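Local coordinates for protein E1 (Kluyveromyces marxianus, PDB 3VX6) that activates the ubiquitin-like proteins Atg12 and Atg8 for autophagy as the E1-like enzyme Atg7, of which this is the N-terminal, E2-binding domain, at residues A[46-51]-A[77-82]; A[116-121]-A[173-178]; A[168-173]-A[200-205]; A[209-214]-A[233-238]. All blocks are in the same frame, centred on the assembly; numbering follows the deposited sequence.

Contact 1 (A[46-51]-A[77-82]); sequences TQLDLN and IILKGY
Leu48 drops its side chain across Ile77 and Leu79, beside the antiparallel pairing of strands 40-47 and 78-86. Its CB lies 3.9 Å from Ile77 CG2. Beyond CG the two methyls part: Leu48 CD1 rests 3.6 Å from Leu79 CB, while Leu48 CD2 stays within 4.0 Å of Ile77 CG2 and touches Leu79 CB as well. An alanine here would keep the CB contact but would probably open a gap beside Leu79 CB, where both methyls had packed. The backbone of Leu48 holds the same end of the ladder, its N donating to Ile77 O (2.6 Å) nearly along the C=O axis. Two residues back along the strand, Thr46 and Leu79 exchange two bonds, Leu79 N to Thr46 O at 2.9 Å and Thr46 N to Leu79 O at 3.2 Å. Gln47 and Ile78, a non-hydrogen-bonded pair, meet on the other face: chi2 of -54° turns Ile78 CD1 back to within 3.5 Å of Gln47 CB. Further along, Leu50 CD1 meets Ile77 CD1 at 3.4 Å, the two side chains crossing at about a right angle. Strand 123-130 lies on the far side of 78-86, and its Phe123 packs on Thr46 and Leu79; Leu48 also touches Leu58 and Phe204, and Lys202 of strand 198-202 lies against Leu50 and Ile77.

Contact 2 (A[116-121]-A[173-178]); sequences DLNEII and QNVIIA
Val175, Ile176 and Ile177 close in turn around Asn118, whose primary amide is turned toward the 173-178 backbone from the 3-10 segment 117-120. Val175 comes first, its CB 3.8 Å from Asn118 ND2. At Ile176 the backbone N makes a weak bond to Asn118 OD1 (3.0 Å), and the CG2 methyl lies beside the same oxygen. Ile177 N then donates to that oxygen too, at 2.7 Å and tilted 32° from the plane of the amide. Asn118 ND2 is set against Ile177 O, which also accepts from a water, but so closely that the geometry of this bond is doubtful. The side chain of Ile177 turns to the apolar side chains of 117-121: CG2 packs on Leu117 CB at 3.6 Å, and CD1 sits 3.6 Å from Ile121 CD1 and more loosely by Ile120 CD1. Asp116 is the second-shell residue that positions the amide. Its OD1 takes Asn118 N through the anti lone pair at 2.6 Å, forming an Asx turn, and also accepts from Asn118 ND2 at 2.7 Å, which helps to fix which end of the amide is nitrogen. An alanine at Asn118 would probably leave Ile177 N, and the weakly bound Ile176 N, without this acceptor and Asp116 OD1 without its side-chain partner. One asparagine thus serves as acceptor, and apparently as donor, for main chain around the start of strand 177-181, beside an apolar cluster of Leu117, Ile121 and Ile177.

Contact 3 (A[168-173]-A[200-205]); sequences VSFIKQ and VFKDFS
At a helix-on-sheet junction, Phe170 of helix 165-171 puts its ring between two side chains of strand 198-202, Val200 and Lys202. CG stands anti to the backbone N (chi1 -174°), which sends the ring off the helix toward the strand. Val200 comes tip to tip with it: CG2 lies over the centre of one face, 3.3 Å from the ring centroid, in a CH-pi contact. Lys202 CE lies over the centre of the opposite face, 3.7 Å from the centroid, with CG and CD nearer Phe170 CE1 and CZ. The phenylalanine and the lysine slide past each other in opposite directions, so the ring points toward the strand while the ammonium group travels back to the helix. Lys202 NZ remains over the face, 4.2 Å from the centroid and 16° off the ring normal, a cation-pi geometry. There it donates to Phe170 O at 2.7 Å, approaching from above the carbonyl plane (38° out of it). Gln173 N reaches the same oxygen from the other face of that plane at 3.0 Å, so Phe170 O is gripped by two donors. Gln173 O lies close to the ammonium as well, but its angle is poor for a bond; a sound second one goes to Val175 O. The buried ammonium is therefore satisfied by carbonyl oxygens around the C-terminal end of the helix, and the helix dipole and the pi cloud beneath would both probably help to stabilise its positive charge away from bulk water.

Contact 4 (A[209-214]-A[233-238]); sequences DIPSAV and ICFLRS
Arg237 NH2 forms a salt bridge with Asp203 OD1 and stands 3.0 Å from Ile210 O, which lies at the edge of the guanidinium and in its plane. The carbonyl of Ile210 has a further partner in Ser205 OG. The arginine's CG is anti to the carbonyl carbon (chi1 -80°), and the chain bends at chi2 (92°), which sets CD. Its other terminal nitrogen, NH1, bonds to Leu207 O and Ser241 OG, so several groups fix the rotation of the flat head. Asp209 OD1 is 6.1 Å from Arg237 NH1, too far for a contact, though its opposite charge would probably add to the attraction. Next to this polar knot, Pro211 CB settles on one face of the Phe235 ring in a CH-pi contact, 3.9 Å from the centroid and 21° off the normal. It is offset toward the rim, with Phe235 CE1 the nearest ring atom at 3.6 Å. Ile233 CG2 lies over the opposite face, 3.3 Å above the plane, and Phe243 of the neighbouring strand 243-250 meets the same ring. The loop 209-214 leads from strand 198-202 into helix 215-225, after which the chain returns as strand 231-236, parallel and adjacent to the first: a beta-alpha-beta crossover, with this contact tying its first connection to the returning strand.

Contacts 2, 3 and 4 each reach one mixed sheet, in which strand 198-202 lies between 177-181 and 231-236. Their centres step across it, contact 3 being about 9 Å from contact 2 and about 10 Å from contact 4. Contacts 2 and 3 share Gln173. Contact 1 sits in the other large sheet, with its centre about 11 Å from that of contact 2, which it touches where Leu79 CD1 lies 3.9 Å from Ile121 CG2. Between the sheets, Ile77 CD1 comes within 3.7 Å of Lys202 CD, joining contact 1 to contact 3. Contact 1 reaches contact 4 as well, where Leu50 O and Ser238 OG are 2.6 Å apart, a probable hydrogen bond. All four belong to the N-terminal region of Atg7.

Contact 1 (A[46-51]-A[77-82])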
loop_
_atom_site.group_PDB
_atom_site.type_symbol
_atom_site.label_atom_id
_atom_site.label_comp_id
_atom_site.label_asym_id
_atom_site.label_seq_id
_atom_site.Cartn_x
_atom_site.Cartn_y
_atom_site.Cartn_z
ATOM N N THR A 46 -4.689 10.079 2.473
ATOM C CA THR A 46 -5.048 9.764 3.823
ATOM C C THR A 46 -3.769 9.901 4.597
ATOM O O THR A 46 -2.724 9.391 4.188
ATOM C CB THR A 46 -5.632 8.349 3.914
ATOM O OG1 THR A 46 -6.094 8.107 5.249
ATOM C CG2 THR A 46 -4.592 7.315 3.520
ATOM N N GLN A 47 -3.828 10.662 5.679
ATOM C CA GLN A 47 -2.649 10.849 6.503
ATOM C C GLN A 47 -2.462 9.526 7.194
ATOM O O GLN A 47 -3.330 9.069 7.936
ATOM C CB GLN A 47 -2.868 11.949 7.528
ATOM C CG GLN A 47 -1.769 12.054 8.541
ATOM C CD GLN A 47 -1.986 13.216 9.468
ATOM O OE1 GLN A 47 -1.826 13.090 10.679
ATOM N NE2 GLN A 47 -2.349 14.365 8.905
ATOM N N LEU A 48 -1.336 8.893 6.923
ATOM C CA LEU A 48 -1.069 7.605 7.509
ATOM C C LEU A 48 -0.791 7.753 8.989
ATOM O O LEU A 48 0.161 8.422 9.403
ATOM C CB LEU A 48 0.104 6.937 6.788
ATOM C CG LEU A 48 -0.229 5.641 6.032
ATOM C CD1 LEU A 48 -1.570 5.757 5.335
ATOM C CD2 LEU A 48 0.879 5.337 5.030
ATOM N N ASP A 49 -1.661 7.154 9.787
ATOM C CA ASP A 49 -1.488 7.184 11.218
ATOM C C ASP A 49 -0.664 5.949 11.467
ATOM O O ASP A 49 -1.209 4.850 11.576
ATOM C CB ASP A 49 -2.827 7.060 11.946
ATOM C CG ASP A 49 -2.668 7.069 13.452
ATOM O OD1 ASP A 49 -3.686 6.893 14.154
ATOM O OD2 ASP A 49 -1.525 7.254 13.935
ATOM N N LEU A 50 0.652 6.130 11.512
ATOM C CA LEU A 50 1.561 5.022 11.740
ATOM C C LEU A 50 1.671 4.741 13.227
ATOM O O LEU A 50 2.411 3.849 13.637
ATOM C CB LEU A 50 2.941 5.333 11.154
ATOM C CG LEU A 50 2.996 5.434 9.624
ATOM C CD1 LEU A 50 4.420 5.700 9.172
ATOM C CD2 LEU A 50 2.467 4.142 9.007
ATOM N N ASN A 51 0.923 5.503 14.024
ATOM C CA ASN A 51 0.911 5.344 15.479
ATOM C C ASN A 51 -0.183 4.394 15.922
ATOM O O ASN A 51 0.071 3.309 16.457
ATOM C CB ASN A 51 0.677 6.688 16.164
ATOM C CG ASN A 51 1.930 7.511 16.263
ATOM O OD1 ASN A 51 2.910 7.097 16.887
ATOM N ND2 ASN A 51 1.912 8.689 15.649
ATOM N N ILE A 77 2.967 11.677 7.375
ATOM C CA ILE A 77 3.056 10.866 6.173
ATOM C C ILE A 77 1.698 10.764 5.490
ATOM O O ILE A 77 0.723 10.268 6.061
ATOM C CB ILE A 77 3.598 9.458 6.507
ATOM C CG1 ILE A 77 5.085 9.566 6.878
ATOM C CG2 ILE A 77 3.365 8.508 5.333
ATOM C CD1 ILE A 77 5.709 8.271 7.325
ATOM N N ILE A 78 1.639 11.248 4.259
ATOM C CA ILE A 78 0.401 11.222 3.508
ATOM C C ILE A 78 0.485 10.185 2.406
ATOM O O ILE A 78 1.346 10.268 1.534
ATOM C CB ILE A 78 0.119 12.594 2.884
ATOM C CG1 ILE A 78 0.127 13.673 3.974
ATOM C CG2 ILE A 78 -1.189 12.547 2.123
ATOM C CD1 ILE A 78 -0.804 13.400 5.147
ATOM N N LEU A 79 -0.412 9.204 2.447
ATOM C CA LEU A 79 -0.418 8.158 1.429
ATOM C C LEU A 79 -1.338 8.520 0.280
ATOM O O LEU A 79 -2.504 8.850 0.493
ATOM C CB LEU A 79 -0.870 6.820 2.013
ATOM C CG LEU A 79 -0.741 5.713 0.971
ATOM C CD1 LEU A 79 0.727 5.618 0.547
ATOM C CD2 LEU A 79 -1.236 4.393 1.522
ATOM N N LYS A 80 -0.818 8.461 -0.939
ATOM C CA LYS A 80 -1.639 8.781 -2.088
ATOM C C LYS A 80 -2.261 7.518 -2.645
ATOM O O LYS A 80 -1.572 6.552 -2.945
ATOM C CB LYS A 80 -0.820 9.481 -3.176
ATOM C CG LYS A 80 -1.665 10.022 -4.328
ATOM C CD LYS A 80 -0.901 11.072 -5.119
ATOM C CE LYS A 80 -1.733 11.638 -6.264
ATOM N NZ LYS A 80 -1.055 12.786 -6.948
ATOM N N GLY A 81 -3.581 7.531 -2.757
ATOM C CA GLY A 81 -4.288 6.391 -3.294
ATOM C C GLY A 81 -5.067 6.862 -4.494
ATOM O O GLY A 81 -4.943 8.018 -4.898
ATOM N N TYR A 82 -5.866 5.975 -5.068
ATOM C CA TYR A 82 -6.661 6.328 -6.225
ATOM C C TYR A 82 -8.021 5.661 -6.152
ATOM O O TYR A 82 -8.153 4.519 -5.711
ATOM C CB TYR A 82 -5.924 5.931 -7.521
ATOM C CG TYR A 82 -4.585 6.639 -7.683
ATOM C CD1 TYR A 82 -4.518 8.018 -7.945
ATOM C CD2 TYR A 82 -3.384 5.950 -7.474
ATOM C CE1 TYR A 82 -3.285 8.690 -7.984
ATOM C CE2 TYR A 82 -2.150 6.607 -7.509
ATOM C CZ TYR A 82 -2.102 7.971 -7.758
ATOM O OH TYR A 82 -0.870 8.601 -7.750
#

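Contact 2 (A[116-121]-A[173-178])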
loop_
_atom_site.group_PDB
_atom_site.type_symbol
_atom_site.label_atom_id
_atom_site.label_comp_id
_atom_site.label_asym_id
_atom_site.label_seq_id
_atom_site.Cartn_x
_atom_site.Cartn_y
_atom_site.Cartn_z
ATOM N N ASP A 116 11.625 5.557 -6.878
ATOM C CA ASP A 116 11.833 5.376 -5.449
ATOM C C ASP A 116 10.927 4.231 -5.029
ATOM O O ASP A 116 9.863 4.032 -5.623
ATOM C CB ASP A 116 11.442 6.670 -4.717
ATOM C CG ASP A 116 11.796 6.653 -3.234
ATOM O OD1 ASP A 116 11.247 5.816 -2.482
ATOM O OD2 ASP A 116 12.622 7.493 -2.813
ATOM N N LEU A 117 11.347 3.463 -4.026
ATOM C CA LEU A 117 10.526 2.357 -3.557
ATOM C C LEU A 117 9.247 2.872 -2.902
ATOM O O LEU A 117 8.225 2.194 -2.906
ATOM C CB LEU A 117 11.286 1.484 -2.557
ATOM C CG LEU A 117 12.546 0.802 -3.064
ATOM C CD1 LEU A 117 12.971 -0.204 -2.034
ATOM C CD2 LEU A 117 12.294 0.139 -4.406
ATOM N N ASN A 118 9.293 4.067 -2.333
ATOM C CA ASN A 118 8.095 4.597 -1.709
ATOM C C ASN A 118 6.951 4.569 -2.697
ATOM O O ASN A 118 5.800 4.423 -2.311
ATOM C CB ASN A 118 8.308 6.035 -1.248
ATOM C CG ASN A 118 9.053 6.121 0.068
ATOM O OD1 ASN A 118 8.479 5.901 1.147
ATOM N ND2 ASN A 118 10.343 6.431 -0.006
ATOM N N GLU A 119 7.267 4.699 -3.978
ATOM C CA GLU A 119 6.228 4.720 -4.994
ATOM C C GLU A 119 5.531 3.407 -5.258
ATOM O O GLU A 119 4.486 3.386 -5.907
ATOM C CB GLU A 119 6.782 5.248 -6.310
ATOM C CG GLU A 119 7.245 6.674 -6.241
ATOM C CD GLU A 119 7.583 7.225 -7.605
ATOM O OE1 GLU A 119 8.375 8.185 -7.660
ATOM O OE2 GLU A 119 7.051 6.712 -8.622
ATOM N N ILE A 120 6.095 2.309 -4.775
ATOM C CA ILE A 120 5.482 1.007 -5.005
ATOM C C ILE A 120 4.277 0.792 -4.101
ATOM O O ILE A 120 3.513 -0.159 -4.284
ATOM C CB ILE A 120 6.471 -0.124 -4.756
ATOM C CG1 ILE A 120 6.823 -0.166 -3.270
ATOM C CG2 ILE A 120 7.694 0.071 -5.632
ATOM C CD1 ILE A 120 7.891 -1.130 -2.922
ATOM N N ILE A 121 4.111 1.686 -3.131
ATOM C CA ILE A 121 3.007 1.600 -2.184
ATOM C C ILE A 121 1.893 2.574 -2.492
ATOM O O ILE A 121 2.120 3.775 -2.588
ATOM C CB ILE A 121 3.477 1.868 -0.736
ATOM C CG1 ILE A 121 4.319 0.694 -0.246
ATOM C CG2 ILE A 121 2.266 2.103 0.176
ATOM C CD1 ILE A 121 4.781 0.843 1.169
ATOM N N GLN A 173 11.971 11.497 9.129
ATOM C CA GLN A 173 11.635 11.683 7.725
ATOM C C GLN A 173 10.178 11.424 7.399
ATOM O O GLN A 173 9.503 10.634 8.048
ATOM C CB GLN A 173 12.515 10.799 6.853
ATOM C CG GLN A 173 13.750 11.493 6.349
ATOM C CD GLN A 173 14.746 10.522 5.757
ATOM O OE1 GLN A 173 14.383 9.647 4.960
ATOM N NE2 GLN A 173 16.017 10.671 6.132
ATOM N N ASN A 174 9.712 12.104 6.364
ATOM C CA ASN A 174 8.341 12.000 5.916
ATOM C C ASN A 174 8.129 10.774 5.009
ATOM O O ASN A 174 7.024 10.548 4.518
ATOM C CB ASN A 174 7.969 13.285 5.165
ATOM C CG ASN A 174 6.489 13.600 5.236
ATOM O OD1 ASN A 174 5.970 14.377 4.435
ATOM N ND2 ASN A 174 5.799 13.006 6.207
ATOM N N VAL A 175 9.173 9.978 4.791
ATOM C CA VAL A 175 9.045 8.804 3.926
ATOM C C VAL A 175 8.704 7.563 4.709
ATOM O O VAL A 175 9.040 7.456 5.886
ATOM C CB VAL A 175 10.328 8.528 3.128
ATOM C CG1 VAL A 175 10.633 9.712 2.229
ATOM C CG2 VAL A 175 11.477 8.257 4.070
ATOM N N ILE A 176 8.029 6.624 4.048
ATOM C CA ILE A 176 7.639 5.377 4.690
ATOM C C ILE A 176 8.601 4.256 4.284
ATOM O O ILE A 176 8.658 3.200 4.915
ATOM C CB ILE A 176 6.116 5.056 4.403
ATOM C CG1 ILE A 176 5.873 3.558 4.305
ATOM C CG2 ILE A 176 5.660 5.739 3.136
ATOM C CD1 ILE A 176 6.021 3.042 2.922
ATOM N N ILE A 177 9.379 4.514 3.241
ATOM C CA ILE A 177 10.381 3.573 2.760
ATOM C C ILE A 177 11.664 4.343 2.421
ATOM O O ILE A 177 11.629 5.394 1.774
ATOM C CB ILE A 177 9.939 2.826 1.485
ATOM C CG1 ILE A 177 8.772 1.887 1.777
ATOM C CG2 ILE A 177 11.107 1.992 0.954
ATOM C CD1 ILE A 177 8.303 1.121 0.548
ATOM N N ALA A 178 12.793 3.831 2.881
ATOM C CA ALA A 178 14.075 4.459 2.608
ATOM C C ALA A 178 15.108 3.344 2.556
ATOM O O ALA A 178 14.764 2.162 2.634
ATOM C CB ALA A 178 14.424 5.464 3.711
HETATM O O HOH W 1 13.325 7.496 0.551
#

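Contact 3 (A[168-173]-A[200-205])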
loop_
_atom_site.group_PDB
_atom_site.type_symbol
_atom_site.label_atom_id
_atom_site.label_comp_id
_atom_site.label_asym_id
_atom_site.label_seq_id
_atom_site.Cartn_x
_atom_site.Cartn_y
_atom_site.Cartn_z
ATOM N N VAL A 168 15.434 6.998 14.484
ATOM C CA VAL A 168 14.929 8.360 14.639
ATOM C C VAL A 168 15.213 9.143 13.369
ATOM O O VAL A 168 14.463 10.033 12.993
ATOM C CB VAL A 168 15.626 9.078 15.820
ATOM C CG1 VAL A 168 15.175 10.530 15.892
ATOM C CG2 VAL A 168 15.318 8.352 17.123
ATOM N N SER A 169 16.319 8.801 12.720
ATOM C CA SER A 169 16.734 9.443 11.482
ATOM C C SER A 169 15.711 9.141 10.388
ATOM O O SER A 169 15.449 9.974 9.511
ATOM C CB SER A 169 18.119 8.921 11.081
ATOM O OG SER A 169 18.512 9.384 9.802
ATOM N N PHE A 170 15.130 7.946 10.452
ATOM C CA PHE A 170 14.129 7.525 9.472
ATOM C C PHE A 170 12.759 8.073 9.864
ATOM O O PHE A 170 11.993 8.534 9.015
ATOM C CB PHE A 170 14.061 5.991 9.392
ATOM C CG PHE A 170 13.161 5.475 8.299
ATOM C CD1 PHE A 170 12.508 4.253 8.438
ATOM C CD2 PHE A 170 12.960 6.208 7.138
ATOM C CE1 PHE A 170 11.668 3.773 7.442
ATOM C CE2 PHE A 170 12.123 5.735 6.139
ATOM C CZ PHE A 170 11.476 4.514 6.291
ATOM N N ILE A 171 12.458 8.016 11.157
ATOM C CA ILE A 171 11.186 8.504 11.672
ATOM C C ILE A 171 11.098 10.020 11.532
ATOM O O ILE A 171 10.009 10.579 11.374
ATOM C CB ILE A 171 11.020 8.107 13.142
ATOM C CG1 ILE A 171 11.101 6.582 13.260
ATOM C CG2 ILE A 171 9.708 8.643 13.684
ATOM C CD1 ILE A 171 10.752 6.051 14.624
ATOM N N LYS A 172 12.253 10.678 11.575
ATOM C CA LYS A 172 12.310 12.128 11.440
ATOM C C LYS A 172 11.910 12.490 10.016
ATOM O O LYS A 172 11.553 13.640 9.734
ATOM C CB LYS A 172 13.726 12.635 11.733
ATOM N N GLN A 173 11.971 11.497 9.129
ATOM C CA GLN A 173 11.635 11.683 7.725
ATOM C C GLN A 173 10.178 11.424 7.399
ATOM O O GLN A 173 9.503 10.634 8.048
ATOM C CB GLN A 173 12.515 10.799 6.853
ATOM C CG GLN A 173 13.750 11.493 6.349
ATOM C CD GLN A 173 14.746 10.522 5.757
ATOM O OE1 GLN A 173 14.383 9.647 4.960
ATOM N NE2 GLN A 173 16.017 10.671 6.132
ATOM N N VAL A 200 14.668 0.498 4.567
ATOM C CA VAL A 200 13.909 0.701 5.796
ATOM C C VAL A 200 12.472 1.029 5.404
ATOM O O VAL A 200 12.218 1.893 4.564
ATOM C CB VAL A 200 14.536 1.818 6.668
ATOM C CG1 VAL A 200 15.922 1.401 7.084
ATOM C CG2 VAL A 200 14.621 3.114 5.902
ATOM N N PHE A 201 11.536 0.315 6.012
ATOM C CA PHE A 201 10.126 0.460 5.695
ATOM C C PHE A 201 9.256 0.667 6.934
ATOM O O PHE A 201 9.340 -0.092 7.900
ATOM C CB PHE A 201 9.695 -0.804 4.933
ATOM C CG PHE A 201 8.214 -0.936 4.707
ATOM C CD1 PHE A 201 7.590 -2.171 4.882
ATOM C CD2 PHE A 201 7.448 0.138 4.283
ATOM C CE1 PHE A 201 6.243 -2.329 4.641
ATOM C CE2 PHE A 201 6.091 -0.014 4.038
ATOM C CZ PHE A 201 5.490 -1.242 4.216
ATOM N N LYS A 202 8.446 1.722 6.916
ATOM C CA LYS A 202 7.527 1.971 8.016
ATOM C C LYS A 202 6.373 1.047 7.665
ATOM O O LYS A 202 5.455 1.394 6.921
ATOM C CB LYS A 202 7.105 3.437 8.047
ATOM C CG LYS A 202 8.146 4.306 8.743
ATOM C CD LYS A 202 8.274 5.712 8.155
ATOM C CE LYS A 202 9.315 6.501 8.933
ATOM N NZ LYS A 202 9.452 7.905 8.474
ATOM N N ASP A 203 6.475 -0.166 8.187
ATOM C CA ASP A 203 5.518 -1.232 7.957
ATOM C C ASP A 203 4.045 -0.878 8.173
ATOM O O ASP A 203 3.689 -0.132 9.089
ATOM C CB ASP A 203 5.910 -2.409 8.836
ATOM C CG ASP A 203 5.436 -3.727 8.290
ATOM O OD1 ASP A 203 5.727 -4.748 8.939
ATOM O OD2 ASP A 203 4.781 -3.751 7.226
ATOM N N PHE A 204 3.191 -1.423 7.313
ATOM C CA PHE A 204 1.756 -1.202 7.408
ATOM C C PHE A 204 1.150 -2.298 8.235
ATOM O O PHE A 204 -0.057 -2.479 8.272
ATOM C CB PHE A 204 1.113 -1.199 6.030
ATOM C CG PHE A 204 1.462 -0.006 5.216
ATOM C CD1 PHE A 204 2.180 1.041 5.774
ATOM C CD2 PHE A 204 1.069 0.077 3.895
ATOM C CE1 PHE A 204 2.503 2.155 5.027
ATOM C CE2 PHE A 204 1.381 1.184 3.136
ATOM C CZ PHE A 204 2.103 2.229 3.701
ATOM N N SER A 205 2.000 -3.063 8.890
ATOM C CA SER A 205 1.484 -4.114 9.728
ATOM C C SER A 205 2.176 -3.967 11.062
ATOM O O SER A 205 3.340 -3.586 11.117
ATOM C CB SER A 205 1.775 -5.490 9.119
ATOM O OG SER A 205 1.242 -6.529 9.928
#

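Contact 4 (A[209-214]-A[233-238])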
loop_
_atom_site.group_PDB
_atom_site.type_symbol
_atom_site.label_atom_id
_atom_site.label_comp_id
_atom_site.label_asym_id
_atom_site.label_seq_id
_atom_site.Cartn_x
_atom_site.Cartn_y
_atom_site.Cartn_z
ATOM N N ASP A 209 6.248 -9.716 13.307
ATOM C CA ASP A 209 7.065 -10.216 12.210
ATOM C C ASP A 209 6.377 -10.506 10.899
ATOM O O ASP A 209 6.952 -11.128 10.002
ATOM C CB ASP A 209 7.847 -11.444 12.662
ATOM C CG ASP A 209 8.839 -11.113 13.749
ATOM O OD1 ASP A 209 9.402 -9.991 13.718
ATOM O OD2 ASP A 209 9.054 -11.971 14.630
ATOM N N ILE A 210 5.139 -10.069 10.774
ATOM C CA ILE A 210 4.454 -10.281 9.519
ATOM C C ILE A 210 4.328 -8.896 8.935
ATOM O O ILE A 210 3.594 -8.050 9.444
ATOM C CB ILE A 210 3.074 -10.941 9.704
ATOM C CG1 ILE A 210 3.256 -12.331 10.317
ATOM C CG2 ILE A 210 2.368 -11.063 8.353
ATOM C CD1 ILE A 210 1.980 -13.118 10.411
ATOM N N PRO A 211 5.101 -8.626 7.882
ATOM C CA PRO A 211 5.052 -7.320 7.250
ATOM C C PRO A 211 3.830 -7.293 6.347
ATOM O O PRO A 211 3.300 -8.342 5.971
ATOM C CB PRO A 211 6.364 -7.278 6.475
ATOM C CG PRO A 211 6.477 -8.673 5.995
ATOM C CD PRO A 211 6.094 -9.490 7.219
ATOM N N SER A 212 3.379 -6.095 6.007
ATOM C CA SER A 212 2.226 -5.972 5.142
ATOM C C SER A 212 2.549 -6.594 3.784
ATOM O O SER A 212 3.703 -6.601 3.352
ATOM C CB SER A 212 1.848 -4.496 5.003
ATOM O OG SER A 212 3.009 -3.688 4.937
ATOM N N ALA A 213 1.526 -7.137 3.129
ATOM C CA ALA A 213 1.689 -7.758 1.822
ATOM C C ALA A 213 2.392 -6.812 0.851
ATOM O O ALA A 213 2.868 -7.219 -0.207
ATOM C CB ALA A 213 0.312 -8.164 1.268
ATOM N N VAL A 214 2.462 -5.543 1.219
ATOM C CA VAL A 214 3.084 -4.533 0.364
ATOM C C VAL A 214 4.613 -4.663 0.308
ATOM O O VAL A 214 5.276 -4.082 -0.546
ATOM C CB VAL A 214 2.670 -3.123 0.833
ATOM C CG1 VAL A 214 3.649 -2.606 1.874
ATOM C CG2 VAL A 214 2.531 -2.211 -0.354
ATOM N N ILE A 233 15.519 -5.756 4.899
ATOM C CA ILE A 233 14.532 -4.705 5.074
ATOM C C ILE A 233 14.207 -4.455 6.532
ATOM O O ILE A 233 13.866 -5.382 7.267
ATOM C CB ILE A 233 13.227 -5.055 4.355
ATOM C CG1 ILE A 233 13.499 -5.243 2.859
ATOM C CG2 ILE A 233 12.191 -3.969 4.616
ATOM C CD1 ILE A 233 12.328 -5.798 2.094
ATOM N N CYS A 234 14.320 -3.198 6.947
ATOM C CA CYS A 234 14.000 -2.810 8.319
ATOM C C CYS A 234 12.524 -2.437 8.376
ATOM O O CYS A 234 12.074 -1.549 7.661
ATOM C CB CYS A 234 14.839 -1.603 8.745
ATOM S SG CYS A 234 16.593 -1.922 8.799
ATOM N N PHE A 235 11.771 -3.119 9.224
ATOM C CA PHE A 235 10.348 -2.850 9.357
ATOM C C PHE A 235 10.091 -2.073 10.631
ATOM O O PHE A 235 10.061 -2.637 11.721
ATOM C CB PHE A 235 9.579 -4.170 9.354
ATOM C CG PHE A 235 9.712 -4.935 8.063
ATOM C CD1 PHE A 235 9.068 -4.494 6.907
ATOM C CD2 PHE A 235 10.510 -6.076 7.987
ATOM C CE1 PHE A 235 9.215 -5.180 5.696
ATOM C CE2 PHE A 235 10.662 -6.768 6.778
ATOM C CZ PHE A 235 10.015 -6.318 5.632
ATOM N N LEU A 236 9.923 -0.766 10.495
ATOM C CA LEU A 236 9.687 0.068 11.661
ATOM C C LEU A 236 8.225 0.169 12.053
ATOM O O LEU A 236 7.342 0.345 11.213
ATOM C CB LEU A 236 10.271 1.463 11.446
ATOM C CG LEU A 236 11.798 1.453 11.397
ATOM C CD1 LEU A 236 12.255 0.931 10.042
ATOM C CD2 LEU A 236 12.333 2.853 11.634
ATOM N N ARG A 237 7.989 0.049 13.352
ATOM C CA ARG A 237 6.651 0.124 13.922
ATOM C C ARG A 237 6.673 0.971 15.197
ATOM O O ARG A 237 7.583 0.861 16.024
ATOM C CB ARG A 237 6.133 -1.283 14.269
ATOM C CG ARG A 237 5.581 -2.117 13.108
ATOM C CD ARG A 237 6.632 -3.015 12.463
ATOM N NE ARG A 237 6.036 -3.983 11.542
ATOM C CZ ARG A 237 5.448 -5.117 11.912
ATOM N NH1 ARG A 237 5.372 -5.443 13.195
ATOM N NH2 ARG A 237 4.933 -5.929 11.000
ATOM N N SER A 238 5.676 1.825 15.364
ATOM C CA SER A 238 5.618 2.632 16.574
ATOM C C SER A 238 5.191 1.660 17.682
ATOM O O SER A 238 5.244 1.956 18.866
ATOM C CB SER A 238 4.594 3.757 16.397
ATOM O OG SER A 238 3.342 3.239 15.988
#